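Local coordinates for protein putative Endoribonuclease L-PSP (Entamoeba histolytica, PDB 3M1X) that is of unproven function but may act as a deaminase of the RutC (YjgF/YER057c/UK114) type, at residues M92-L102 with A118-F129; S30-S41 with S53-K61. One frame throughout, in Å; residues are numbered along the deposited sequence. Where two conformers were deposited one is given.

Contact 1: M92-L102 with A118-F129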
loop_
_atom_site.group_PDB
_atom_site.type_symbol
_atom_site.label_atom_id
_atom_site.label_comp_id
_atom_site.label_asym_id
_atom_site.label_seq_id
_atom_site.Cartn_x
_atom_site.Cartn_y
_atom_site.Cartn_z
ATOM N N MET A 92 -11.501 -11.322 -10.775
ATOM C CA MET A 92 -11.914 -10.704 -9.552
ATOM C C MET A 92 -11.893 -11.682 -8.372
ATOM O O MET A 92 -11.498 -11.343 -7.264
ATOM C CB MET A 92 -13.282 -10.059 -9.680
ATOM C CG MET A 92 -13.266 -8.893 -10.688
ATOM S SD MET A 92 -12.463 -7.403 -10.031
ATOM C CE MET A 92 -13.839 -6.738 -9.041
ATOM N N ASP A 93 -12.295 -12.927 -8.607
ATOM C CA ASP A 93 -12.299 -13.934 -7.543
ATOM C C ASP A 93 -10.935 -14.340 -7.078
ATOM O O ASP A 93 -10.809 -14.920 -5.997
ATOM C CB ASP A 93 -13.008 -15.233 -8.007
ATOM C CG ASP A 93 -14.473 -15.152 -7.980
ATOM O OD1 ASP A 93 -15.089 -14.247 -7.398
ATOM O OD2 ASP A 93 -15.107 -16.047 -8.584
ATOM N N LYS A 94 -9.899 -14.000 -7.831
ATOM C CA LYS A 94 -8.514 -14.278 -7.471
ATOM C C LYS A 94 -7.814 -13.119 -6.801
ATOM O O LYS A 94 -6.617 -13.180 -6.530
ATOM C CB LYS A 94 -7.771 -14.788 -8.692
ATOM C CG LYS A 94 -8.131 -16.219 -9.075
ATOM C CD LYS A 94 -7.457 -16.650 -10.349
ATOM C CE LYS A 94 -7.788 -18.122 -10.693
ATOM N NZ LYS A 94 -7.087 -18.569 -11.912
ATOM N N VAL A 95 -8.520 -12.021 -6.506
ATOM C CA VAL A 95 -7.960 -10.887 -5.823
ATOM C C VAL A 95 -7.725 -11.249 -4.363
ATOM O O VAL A 95 -8.657 -11.670 -3.668
ATOM C CB VAL A 95 -8.798 -9.638 -5.983
ATOM C CG1 VAL A 95 -8.285 -8.500 -5.110
ATOM C CG2 VAL A 95 -8.855 -9.227 -7.441
ATOM N N VAL A 96 -6.516 -11.030 -3.873
ATOM C CA VAL A 96 -6.217 -11.345 -2.443
ATOM C C VAL A 96 -6.312 -10.127 -1.593
ATOM O O VAL A 96 -6.691 -10.276 -0.400
ATOM C CB VAL A 96 -4.834 -12.042 -2.205
ATOM C CG1 VAL A 96 -4.821 -13.318 -2.991
ATOM C CG2 VAL A 96 -3.596 -11.149 -2.499
ATOM N N LYS A 97 -6.012 -8.943 -2.086
ATOM C CA LYS A 97 -5.921 -7.743 -1.273
ATOM C C LYS A 97 -6.173 -6.563 -2.167
ATOM O O LYS A 97 -5.630 -6.485 -3.263
ATOM C CB LYS A 97 -4.484 -7.664 -0.660
ATOM C CG LYS A 97 -4.047 -6.375 -0.025
ATOM C CD LYS A 97 -4.813 -6.081 1.227
ATOM C CE LYS A 97 -4.231 -4.852 2.051
ATOM N NZ LYS A 97 -4.144 -3.672 1.175
ATOM N N THR A 98 -6.923 -5.573 -1.684
ATOM C CA THR A 98 -7.086 -4.281 -2.322
ATOM C C THR A 98 -6.712 -3.155 -1.373
ATOM O O THR A 98 -6.698 -3.340 -0.164
ATOM C CB THR A 98 -8.531 -4.074 -2.791
ATOM O OG1 THR A 98 -9.338 -3.894 -1.642
ATOM C CG2 THR A 98 -9.056 -5.194 -3.653
ATOM N N THR A 99 -6.429 -2.019 -1.962
ATOM C CA THR A 99 -6.294 -0.797 -1.236
ATOM C C THR A 99 -7.184 0.213 -1.947
ATOM O O THR A 99 -7.062 0.412 -3.173
ATOM C CB THR A 99 -4.857 -0.288 -1.132
ATOM O OG1 THR A 99 -4.063 -1.339 -0.575
ATOM C CG2 THR A 99 -4.771 0.945 -0.221
ATOM N N CYS A 100 -8.063 0.859 -1.194
ATOM C CA CYS A 100 -9.128 1.730 -1.704
ATOM C C CYS A 100 -8.925 3.139 -1.188
ATOM O O CYS A 100 -8.992 3.361 0.020
ATOM C CB CYS A 100 -10.485 1.182 -1.277
ATOM S SG CYS A 100 -10.824 -0.493 -1.851
ATOM N N LEU A 101 -8.614 4.043 -2.124
ATOM C CA LEU A 101 -8.276 5.428 -1.820
ATOM C C LEU A 101 -9.389 6.317 -2.233
ATOM O O LEU A 101 -9.863 6.247 -3.394
ATOM C CB LEU A 101 -7.000 5.828 -2.539
ATOM C CG LEU A 101 -5.727 5.040 -2.235
ATOM C CD1 LEU A 101 -5.617 3.740 -2.997
ATOM C CD2 LEU A 101 -4.500 5.952 -2.540
ATOM N N LEU A 102 -9.846 7.171 -1.353
ATOM C CA LEU A 102 -10.939 8.136 -1.645
ATOM C C LEU A 102 -10.439 9.536 -1.571
ATOM O O LEU A 102 -9.633 9.860 -0.712
ATOM C CB LEU A 102 -12.068 7.931 -0.611
ATOM C CG LEU A 102 -12.734 6.581 -0.670
ATOM C CD1 LEU A 102 -13.590 6.393 0.604
ATOM C CD2 LEU A 102 -13.546 6.403 -1.925
ATOM N N ALA A 118 -19.277 -5.302 -7.185
ATOM C CA ALA A 118 -18.291 -5.723 -8.153
ATOM C C ALA A 118 -17.670 -7.084 -7.812
ATOM O O ALA A 118 -17.425 -7.911 -8.654
ATOM C CB ALA A 118 -17.227 -4.694 -8.369
ATOM N N PHE A 119 -17.413 -7.298 -6.525
ATOM C CA PHE A 119 -16.785 -8.562 -6.065
ATOM C C PHE A 119 -17.767 -9.631 -5.721
ATOM O O PHE A 119 -17.375 -10.799 -5.611
ATOM C CB PHE A 119 -15.879 -8.296 -4.822
ATOM C CG PHE A 119 -14.495 -7.833 -5.228
ATOM C CD1 PHE A 119 -13.605 -8.676 -5.815
ATOM C CD2 PHE A 119 -14.060 -6.522 -4.930
ATOM C CE1 PHE A 119 -12.376 -8.300 -6.211
ATOM C CE2 PHE A 119 -12.760 -6.130 -5.289
ATOM C CZ PHE A 119 -11.956 -7.026 -5.930
ATOM N N GLY A 120 -19.033 -9.324 -5.617
ATOM C CA GLY A 120 -20.039 -10.377 -5.284
ATOM C C GLY A 120 -19.710 -10.951 -3.949
ATOM O O GLY A 120 -19.504 -10.239 -2.984
ATOM N N ASN A 121 -19.690 -12.255 -3.818
ATOM C CA ASN A 121 -19.374 -12.891 -2.548
ATOM C C ASN A 121 -17.893 -13.010 -2.272
ATOM O O ASN A 121 -17.517 -13.467 -1.178
ATOM C CB ASN A 121 -20.008 -14.199 -2.422
ATOM C CG ASN A 121 -21.529 -14.070 -2.211
ATOM O OD1 ASN A 121 -21.997 -13.171 -1.540
ATOM N ND2 ASN A 121 -22.241 -14.993 -2.771
ATOM N N HIS A 122 -17.022 -12.609 -3.163
ATOM C CA HIS A 122 -15.575 -12.671 -2.885
ATOM C C HIS A 122 -15.179 -11.485 -2.013
ATOM O O HIS A 122 -15.578 -10.371 -2.246
ATOM C CB HIS A 122 -14.816 -12.647 -4.217
ATOM C CG HIS A 122 -13.341 -12.805 -4.001
ATOM N ND1 HIS A 122 -12.836 -13.901 -3.365
ATOM C CD2 HIS A 122 -12.298 -11.982 -4.259
ATOM C CE1 HIS A 122 -11.521 -13.774 -3.272
ATOM N NE2 HIS A 122 -11.168 -12.615 -3.813
ATOM N N LYS A 123 -14.336 -11.774 -1.018
ATOM C CA LYS A 123 -14.002 -10.822 0.038
ATOM C C LYS A 123 -12.492 -10.726 0.237
ATOM O O LYS A 123 -11.923 -11.297 1.152
ATOM C CB LYS A 123 -14.701 -11.204 1.348
ATOM C CG LYS A 123 -16.360 -10.979 1.191
ATOM C CD LYS A 123 -17.082 -11.252 2.443
ATOM C CE LYS A 123 -18.560 -11.137 2.167
ATOM N NZ LYS A 123 -19.229 -11.441 3.466
ATOM N N PRO A 124 -11.804 -9.950 -0.583
ATOM C CA PRO A 124 -10.364 -9.713 -0.414
ATOM C C PRO A 124 -10.046 -9.120 0.959
ATOM O O PRO A 124 -10.918 -8.439 1.555
ATOM C CB PRO A 124 -9.999 -8.720 -1.527
ATOM C CG PRO A 124 -11.069 -8.959 -2.580
ATOM C CD PRO A 124 -12.308 -9.286 -1.818
ATOM N N ALA A 125 -8.829 -9.233 1.376
ATOM C CA ALA A 125 -8.336 -8.354 2.388
ATOM C C ALA A 125 -8.376 -6.940 1.861
ATOM O O ALA A 125 -8.306 -6.717 0.649
ATOM C CB ALA A 125 -6.932 -8.759 2.854
ATOM N N ARG A 126 -8.413 -5.931 2.723
ATOM C CA ARG A 126 -8.646 -4.553 2.300
ATOM C C ARG A 126 -8.097 -3.547 3.280
ATOM O O ARG A 126 -8.121 -3.754 4.488
ATOM C CB ARG A 126 -10.150 -4.315 2.115
ATOM C CG ARG A 126 -10.472 -3.016 1.395
ATOM C CD ARG A 126 -11.939 -2.896 1.063
ATOM N NE ARG A 126 -12.731 -2.591 2.243
ATOM C CZ ARG A 126 -13.975 -2.201 2.173
ATOM N NH1 ARG A 126 -14.655 -2.224 1.047
ATOM N NH2 ARG A 126 -14.589 -1.802 3.300
ATOM N N ALA A 127 -7.606 -2.433 2.734
ATOM C CA ALA A 127 -7.377 -1.223 3.493
ATOM C C ALA A 127 -7.919 -0.064 2.740
ATOM O O ALA A 127 -7.804 0.007 1.524
ATOM C CB ALA A 127 -5.895 -1.007 3.767
ATOM N N CYS A 128 -8.520 0.864 3.446
ATOM C CA CYS A 128 -9.165 2.038 2.853
ATOM C C CYS A 128 -8.781 3.292 3.629
ATOM O O CYS A 128 -8.558 3.293 4.824
ATOM C CB CYS A 128 -10.708 1.940 2.977
ATOM S SG CYS A 128 -11.439 0.477 2.319
ATOM N N PHE A 129 -8.721 4.397 2.905
ATOM C CA PHE A 129 -8.445 5.689 3.525
ATOM C C PHE A 129 -8.822 6.774 2.570
ATOM O O PHE A 129 -8.965 6.576 1.354
ATOM C CB PHE A 129 -6.966 5.828 3.962
ATOM C CG PHE A 129 -5.948 5.779 2.830
ATOM C CD1 PHE A 129 -5.454 6.897 2.268
ATOM C CD2 PHE A 129 -5.494 4.548 2.403
ATOM C CE1 PHE A 129 -4.521 6.822 1.237
ATOM C CE2 PHE A 129 -4.580 4.482 1.400
ATOM C CZ PHE A 129 -4.067 5.585 0.848
HETATM O O HOH W 1 -15.435 -11.533 -7.464
#

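Contact 2: S30-S41 with S53-K61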
loop_
_atom_site.group_PDB
_atom_site.type_symbol
_atom_site.label_atom_id
_atom_site.label_comp_id
_atom_site.label_asym_id
_atom_site.label_seq_id
_atom_site.Cartn_x
_atom_site.Cartn_y
_atom_site.Cartn_z
ATOM N N SER A 30 -4.268 -4.269 -21.141
ATOM C CA SER A 30 -5.571 -4.467 -21.719
ATOM C C SER A 30 -5.971 -3.294 -22.593
ATOM O O SER A 30 -5.890 -2.137 -22.187
ATOM C CB SER A 30 -6.580 -4.514 -20.591
ATOM O OG SER A 30 -7.914 -4.479 -21.088
ATOM N N PRO A 31 -6.615 -3.571 -23.743
ATOM C CA PRO A 31 -7.100 -2.488 -24.597
ATOM C C PRO A 31 -8.383 -1.931 -24.090
ATOM O O PRO A 31 -8.925 -0.956 -24.648
ATOM C CB PRO A 31 -7.360 -3.184 -25.931
ATOM C CG PRO A 31 -7.730 -4.596 -25.552
ATOM C CD PRO A 31 -6.802 -4.898 -24.358
ATOM N N LEU A 32 -8.943 -2.509 -23.035
ATOM C CA LEU A 32 -10.236 -2.125 -22.475
ATOM C C LEU A 32 -10.101 -1.168 -21.287
ATOM O O LEU A 32 -10.975 -0.371 -21.010
ATOM C CB LEU A 32 -11.073 -3.320 -22.084
ATOM C CG LEU A 32 -11.273 -4.332 -23.160
ATOM C CD1 LEU A 32 -12.093 -5.540 -22.617
ATOM C CD2 LEU A 32 -11.935 -3.815 -24.407
ATOM N N ALA A 33 -9.008 -1.292 -20.542
ATOM C CA ALA A 33 -8.683 -0.485 -19.370
ATOM C C ALA A 33 -8.009 0.768 -19.864
ATOM O O ALA A 33 -7.522 0.836 -20.991
ATOM C CB ALA A 33 -7.833 -1.268 -18.401
ATOM N N PRO A 34 -7.889 1.791 -19.032
ATOM C CA PRO A 34 -7.211 3.019 -19.417
ATOM C C PRO A 34 -5.821 2.745 -19.895
ATOM O O PRO A 34 -5.068 1.882 -19.379
ATOM C CB PRO A 34 -7.228 3.877 -18.114
ATOM C CG PRO A 34 -8.462 3.435 -17.427
ATOM C CD PRO A 34 -8.477 1.948 -17.675
ATOM N N GLU A 35 -5.363 3.505 -20.893
ATOM C CA GLU A 35 -4.035 3.183 -21.468
ATOM C C GLU A 35 -2.972 3.612 -20.479
ATOM O O GLU A 35 -3.124 4.548 -19.709
ATOM C CB GLU A 35 -3.700 3.807 -22.835
ATOM C CG GLU A 35 -2.425 3.241 -23.549
ATOM C CD GLU A 35 -2.238 3.530 -25.041
ATOM O OE1 GLU A 35 -2.874 4.459 -25.693
ATOM O OE2 GLU A 35 -1.381 2.717 -25.541
ATOM N N ALA A 36 -1.899 2.890 -20.512
ATOM C CA ALA A 36 -0.762 3.196 -19.621
ATOM C C ALA A 36 0.231 3.829 -20.505
ATOM O O ALA A 36 0.971 3.126 -21.217
ATOM C CB ALA A 36 -0.230 1.924 -18.915
ATOM N N VAL A 37 0.381 5.099 -20.722
ATOM C CA VAL A 37 1.368 5.549 -21.814
ATOM C C VAL A 37 2.599 6.284 -21.236
ATOM O O VAL A 37 3.501 6.754 -21.990
ATOM C CB VAL A 37 0.615 6.456 -22.922
ATOM C CG1 VAL A 37 -0.313 5.578 -23.877
ATOM C CG2 VAL A 37 -0.234 7.501 -22.189
ATOM N N GLY A 38 2.730 6.319 -19.923
ATOM C CA GLY A 38 3.661 7.042 -19.163
ATOM C C GLY A 38 4.513 6.006 -18.395
ATOM O O GLY A 38 4.991 5.045 -18.973
ATOM N N ALA A 39 4.898 6.320 -17.175
ATOM C CA ALA A 39 5.963 5.647 -16.477
ATOM C C ALA A 39 5.514 4.390 -15.722
ATOM O O ALA A 39 6.186 3.976 -14.839
ATOM C CB ALA A 39 6.730 6.593 -15.567
ATOM N N TYR A 40 4.401 3.823 -16.077
ATOM C CA TYR A 40 3.837 2.685 -15.353
ATOM C C TYR A 40 3.164 1.755 -16.318
ATOM O O TYR A 40 2.870 2.077 -17.466
ATOM C CB TYR A 40 2.856 3.178 -14.283
ATOM C CG TYR A 40 1.718 3.988 -14.859
ATOM C CD1 TYR A 40 0.556 3.359 -15.289
ATOM C CD2 TYR A 40 1.793 5.343 -15.076
ATOM C CE1 TYR A 40 -0.457 4.072 -15.915
ATOM C CE2 TYR A 40 0.802 6.037 -15.761
ATOM C CZ TYR A 40 -0.281 5.338 -16.161
ATOM O OH TYR A 40 -1.310 5.988 -16.813
ATOM N N SER A 41 2.906 0.534 -15.845
ATOM C CA SER A 41 2.104 -0.454 -16.498
ATOM C C SER A 41 0.799 -0.673 -15.792
ATOM O O SER A 41 0.747 -0.474 -14.578
ATOM C CB SER A 41 2.861 -1.776 -16.561
ATOM O OG SER A 41 4.059 -1.683 -17.247
ATOM N N SER A 53 -1.821 -1.694 -10.794
ATOM C CA SER A 53 -1.799 -0.258 -10.546
ATOM C C SER A 53 -3.120 0.196 -9.937
ATOM O O SER A 53 -4.165 -0.414 -10.083
ATOM C CB SER A 53 -1.537 0.471 -11.837
ATOM O OG SER A 53 -0.204 0.221 -12.223
ATOM N N GLY A 54 -3.070 1.373 -9.289
ATOM C CA GLY A 54 -4.251 2.017 -8.771
ATOM C C GLY A 54 -5.083 2.546 -9.897
ATOM O O GLY A 54 -4.764 3.606 -10.469
ATOM N N GLN A 55 -6.180 1.926 -10.187
ATOM C CA GLN A 55 -7.121 2.376 -11.232
ATOM C C GLN A 55 -7.888 3.581 -10.734
ATOM O O GLN A 55 -8.368 3.608 -9.626
ATOM C CB GLN A 55 -8.122 1.272 -11.571
ATOM C CG GLN A 55 -7.550 0.202 -12.449
ATOM C CD GLN A 55 -7.124 0.727 -13.795
ATOM O OE1 GLN A 55 -7.813 1.623 -14.365
ATOM N NE2 GLN A 55 -6.059 0.200 -14.327
ATOM N N ILE A 56 -7.987 4.566 -11.648
ATOM C CA ILE A 56 -8.927 5.663 -11.491
ATOM C C ILE A 56 -10.008 5.510 -12.532
ATOM O O ILE A 56 -9.922 4.684 -13.423
ATOM C CB ILE A 56 -8.193 7.039 -11.550
ATOM C CG1 ILE A 56 -7.410 7.243 -12.821
ATOM C CG2 ILE A 56 -7.328 7.240 -10.277
ATOM C CD1 ILE A 56 -6.958 8.690 -13.072
ATOM N N GLY A 57 -11.061 6.296 -12.408
ATOM C CA GLY A 57 -12.298 6.035 -13.151
ATOM C C GLY A 57 -12.359 6.595 -14.529
ATOM O O GLY A 57 -13.410 7.132 -14.913
ATOM N N LEU A 58 -11.269 6.486 -15.262
ATOM C CA LEU A 58 -11.188 6.838 -16.679
ATOM C C LEU A 58 -11.824 5.755 -17.505
ATOM O O LEU A 58 -11.707 4.580 -17.234
ATOM C CB LEU A 58 -9.768 7.049 -17.073
ATOM C CG LEU A 58 -9.031 8.198 -16.405
ATOM C CD1 LEU A 58 -7.612 8.300 -16.887
ATOM C CD2 LEU A 58 -9.676 9.607 -16.543
ATOM N N ASP A 59 -12.495 6.180 -18.594
ATOM C CA ASP A 59 -13.024 5.311 -19.619
ATOM C C ASP A 59 -12.039 5.327 -20.735
ATOM O O ASP A 59 -11.808 6.371 -21.405
ATOM C CB ASP A 59 -14.398 5.822 -20.027
ATOM C CG ASP A 59 -15.073 4.980 -21.095
ATOM O OD1 ASP A 59 -14.442 4.108 -21.693
ATOM O OD2 ASP A 59 -16.322 5.226 -21.227
ATOM N N ARG A 60 -11.449 4.202 -21.071
ATOM C CA ARG A 60 -10.499 4.078 -22.194
ATOM C C ARG A 60 -11.072 4.649 -23.479
ATOM O O ARG A 60 -10.309 5.218 -24.291
ATOM C CB ARG A 60 -10.148 2.658 -22.403
ATOM C CG ARG A 60 -9.121 2.362 -23.555
ATOM C CD ARG A 60 -7.794 3.013 -23.398
ATOM N NE ARG A 60 -6.844 2.603 -24.433
ATOM C CZ ARG A 60 -6.048 1.578 -24.393
ATOM N NH1 ARG A 60 -5.972 0.808 -23.314
ATOM N NH2 ARG A 60 -5.201 1.340 -25.376
ATOM N N LYS A 61 -12.367 4.517 -23.697
ATOM C CA LYS A 61 -12.918 5.046 -24.973
ATOM C C LYS A 61 -12.761 6.534 -25.110
ATOM O O LYS A 61 -12.665 7.015 -26.255
ATOM C CB LYS A 61 -14.329 4.599 -25.062
ATOM C CG LYS A 61 -14.469 3.056 -25.187
ATOM C CD LYS A 61 -15.853 2.533 -25.439
ATOM C CE LYS A 61 -15.752 0.938 -25.623
ATOM N NZ LYS A 61 -17.061 0.096 -25.802
HETATM O O HOH W 2 -3.455 -1.047 -24.100
HETATM O O HOH W 3 -11.691 1.838 -19.439
HETATM O O HOH W 4 -5.073 1.282 -16.774
#

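Contact 1: M92-L102 with A118-F129
The Phe119 ring is sandwiched: Met92 CE sits over the centre of one face, 3.6 Å from the centroid, a CH-pi contact with SD placed obliquely in a Met-aromatic approach, while Pro124 CG lies above the opposite face toward the rim. Met92 O and Val95 CG2 meet this ring at its edge. The methionine chain, bent at chi2 and chi3 (-75° and -80°), curls its methyl onto the ring. The His122 ring has Asp93 O over one face and Pro124 N over the other; its NE2 donates in the ring plane to a lone pair of Val95 O at 2.7 Å, nearly straight at 169°. Water 1 joins Asp93 OD1 to Phe119 O. These groups close one end of a beta-alpha-beta unit, in which helix 108-119 connects parallel strands 95-102 and 125-129, their segment axes 4.6 Å apart, bonded alternately from Ala125 N to Val96 O through to Leu102 N to Phe129 O. Thr98 O accepts from Ala127 N and, from the other face and well above its carbonyl plane, from Lys97 NZ, which also salt-bridges Glu143 of the second subunit. At the far end Leu101 CD2 touches Phe129 CZ at 3.4 Å, and that ring meets Phe129 of both other subunits edge-to-face.

Contact 2: S30-S41 with S53-K61
This is a polar contact between loop and strand, partly buried: the loop 30-41, which joins strand 25-28 to strand 43-46, folds over residues 53-58 of the broken strand 51-59 and the turn after it. Most of it is made by one side chain, Arg60, which reaches back into the loop, among its backbone carbonyls. Its CG stands anti to the backbone N (chi1 -179°) and the chain bends at chi2, laying CB, CG and CD along the carbonyls of Pro31, Leu32 and Ala33. Arg60 NH1 donates to Ala33 O at 2.8 Å, nearly straight at 162° and in the guanidinium plane, and only weakly to Ser30 O. Glu35 CB lies over the centre of the guanidinium, 3.6 Å from Arg60 CZ, and Pro31 O is over the opposite face. In the Glu35 conformer given, the carboxylate lies nearly parallel to the guanidinium with OE1 well out of its plane, so the long approach of Glu35 OE1 to Arg60 NH2, 3.9 Å, is a tentative salt bridge of charge alone. Water 3 links Leu32 O to Arg60 N, and water 4 links Pro34 O to Gln55 NE2. Between them the Pro34 ring rests against Leu58, with Pro34 CG 3.9 Å from Leu58 CB. Pro34 CD lies 3.4 Å from Gln55 OE1. Helix 70-87 borders this region, Asn80 donating to Leu58 O. At the other end Ser53 OG donates to Ser41 O at 2.6 Å, nearly in line with the carbonyl. Within the loop Ser30 OG accepts from Leu32 N, an ST turn at the bend whose carbonyls surround the arginine, and Asp59 OD1 accepts from Lys61 N, an Asx turn beside Arg60.

Overall arrangement
Contacts 1 and 2 lie on opposite sides of the chain's centre, their own centres 19 Å apart and nearest atoms about 6 Å apart, without touching. Both reach the same mixed sheet, where strand 140-146 pairs with 51-59 of contact 2 and with 95-102 of contact 1. Within the trimer they meet across subunit boundaries: Arg126 N and Lys123 O of one chain bond Ser53 OG and Ser41 OG of the next, and Arg126 packs on that neighbour's Tyr40. Citrate, probably from the crystallisation liquor, bonds Arg126 NE and Cys128 N of one subunit; Gly54 O also bonds citrate, probably from that neighbour, consistent with the pocket between subunits known in this family.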